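Local structure of probable methyltransferase (3KTY) at the interface of chains A and B. The protein probably transfers a methyl group from S-adenosyl-L-methionine to RNA, the chain being the SpoU-type methylase part of a longer TrmH-family protein. Numbering follows the deposited sequence. Chains: chain A/B, Probable methyltransferase.

The interface of chains A and B. Residues chain A 102-103, 163, 166-167; chain B 103, 166-167.
A:Trp166 and B:Glu167, with their twins B:Trp166 and A:Glu167, bridge a part of the two-fold interface where helices 157-172 and 102-115 of two SpoU/TrmH-family methylase chains meet. Methylase domains of this family commonly pair, so this contact may belong to the biological dimer, though the structure alone does not show it.

Indole-to-carboxylate hydrogen bonds come first. A:Trp166 NE1 donates to B:Glu167 OE2 at 2.8 Å, 152° at the hydrogen. The oxygen lies in the indole plane and accepts through its anti lone pair, while the carboxylate plane stands nearly perpendicular to the ring, 89° away. With CG anti to the backbone N (chi1 153°), the indole of A:Trp166 presents its N-H edge to the opposite helix. B:Glu167 OE2 also accepts, on its syn lone pair, from B:Arg103 NH2 of its own chain at 3.3 Å, so donors from both chains grip this oxygen.

The ionic contacts centre on the guanidinium groups. A:Arg103 NH2 forms a salt bridge with B:Glu167 OE1 at 3.1 Å, but the accompanying hydrogen bond is weak and bent. Each arginine also pairs through NE with the glutamate of its own chain, by weak hydrogen bonds, and each carboxylate is thus shared by both arginines. Water 1 supplements the cross-chain bridge, lying in the guanidinium plane 3.0 Å from A:Arg103 NH2 and also contacting B:Glu167 OE1 and the backbone oxygen of B:Glu167.

Stacking brings like charges together: A:Arg103 and B:Arg103 meet tip to tip with parallel guanidinium planes. A:Arg103 CZ lies 3.2 Å from B:Arg103 CZ, each over the centre of the other group. Bends at chi2 and chi3 lay each guanidinium flat on its twin. The two glutamates plausibly offset the repulsion, although A:Glu167 OE2 and B:Glu167 OE2 are themselves 4.0 Å apart.

Apolar contacts flank this polar cluster. A:Leu163 lays CD1 over one face of the B:Trp166 indole, offset toward the rim, and CD2 packs 3.6 Å from B:Trp166 CB. Farther along the ring, A:Ile102 CG2 reaches B:Trp166 CZ2 at 3.6 Å.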
# COMPACT_ATOMS: atom_id res chain seq x y z
N ILE A 102 0.25 -2.41 -12.74
CA ILE A 102 0.14 -3.44 -11.73
C ILE A 102 -1.26 -4.04 -11.68
O ILE A 102 -1.44 -5.16 -11.25
CB ILE A 102 0.55 -2.89 -10.33
CG1 ILE A 102 0.60 -4.00 -9.31
CG2 ILE A 102 -0.40 -1.76 -9.86
CD1 ILE A 102 1.70 -5.00 -9.58
N ARG A 103 -2.27 -3.27 -12.08
CA ARG A 103 -3.64 -3.76 -12.04
C ARG A 103 -3.91 -4.76 -13.20
O ARG A 103 -4.50 -5.79 -12.99
CB ARG A 103 -4.63 -2.60 -12.00
CG ARG A 103 -6.06 -2.94 -12.33
CD ARG A 103 -7.00 -2.95 -11.13
NE ARG A 103 -6.69 -2.04 -10.01
CZ ARG A 103 -7.49 -1.08 -9.56
NH1 ARG A 103 -8.66 -0.85 -10.16
NH2 ARG A 103 -7.14 -0.36 -8.50
N LEU A 163 1.66 -2.48 -2.31
CA LEU A 163 0.74 -2.22 -3.41
C LEU A 163 0.62 -3.47 -4.29
O LEU A 163 -0.48 -3.89 -4.58
CB LEU A 163 1.14 -0.97 -4.22
CG LEU A 163 0.96 0.29 -3.42
CD1 LEU A 163 1.11 1.49 -4.30
CD2 LEU A 163 -0.39 0.27 -2.76
N TRP A 166 -1.24 -6.14 -2.57
CA TRP A 166 -2.66 -5.81 -2.45
C TRP A 166 -3.38 -6.10 -3.79
O TRP A 166 -4.38 -6.82 -3.84
CB TRP A 166 -2.86 -4.35 -1.90
CG TRP A 166 -4.10 -3.79 -2.34
CD1 TRP A 166 -4.28 -2.87 -3.29
CD2 TRP A 166 -5.41 -4.19 -1.91
NE1 TRP A 166 -5.61 -2.63 -3.49
CE2 TRP A 166 -6.34 -3.44 -2.65
CE3 TRP A 166 -5.89 -5.13 -0.97
CZ2 TRP A 166 -7.72 -3.58 -2.51
CZ3 TRP A 166 -7.26 -5.27 -0.82
CH2 TRP A 166 -8.15 -4.49 -1.58
N GLU A 167 -2.85 -5.60 -4.90
CA GLU A 167 -3.42 -5.90 -6.23
C GLU A 167 -3.59 -7.38 -6.53
O GLU A 167 -4.63 -7.85 -7.01
CB GLU A 167 -2.52 -5.28 -7.29
CG GLU A 167 -2.71 -3.70 -7.33
CD GLU A 167 -4.09 -3.25 -7.83
OE1 GLU A 167 -4.81 -4.04 -8.46
OE2 GLU A 167 -4.47 -2.08 -7.60
N ARG B 103 -12.25 -0.73 -3.35
CA ARG B 103 -12.21 -0.60 -4.81
C ARG B 103 -13.55 -0.05 -5.36
O ARG B 103 -13.54 0.82 -6.20
CB ARG B 103 -11.78 -1.92 -5.45
CG ARG B 103 -12.05 -2.05 -6.93
CD ARG B 103 -10.80 -1.95 -7.81
NE ARG B 103 -9.53 -2.43 -7.23
CZ ARG B 103 -8.78 -3.40 -7.74
NH1 ARG B 103 -9.19 -4.07 -8.83
NH2 ARG B 103 -7.61 -3.70 -7.19
N TRP B 166 -3.90 4.73 -2.89
CA TRP B 166 -3.56 4.09 -4.17
C TRP B 166 -4.86 3.83 -4.98
O TRP B 166 -4.99 4.24 -6.13
CB TRP B 166 -2.65 2.83 -3.96
CG TRP B 166 -2.81 1.89 -5.02
CD1 TRP B 166 -3.49 0.73 -4.96
CD2 TRP B 166 -2.38 2.05 -6.37
NE1 TRP B 166 -3.50 0.12 -6.20
CE2 TRP B 166 -2.82 0.92 -7.09
CE3 TRP B 166 -1.66 3.05 -7.06
CZ2 TRP B 166 -2.59 0.74 -8.45
CZ3 TRP B 166 -1.42 2.87 -8.42
CH2 TRP B 166 -1.88 1.73 -9.09
N GLU B 167 -5.85 3.21 -4.36
CA GLU B 167 -7.16 2.98 -5.02
C GLU B 167 -7.80 4.25 -5.58
O GLU B 167 -8.29 4.29 -6.72
CB GLU B 167 -8.11 2.35 -4.01
CG GLU B 167 -7.73 0.82 -3.78
CD GLU B 167 -7.97 -0.08 -5.00
OE1 GLU B 167 -8.71 0.32 -5.92
OE2 GLU B 167 -7.43 -1.20 -5.05
O HOH W 1 -9.15 1.77 -7.90
O HOH W 2 -6.31 -6.03 -8.55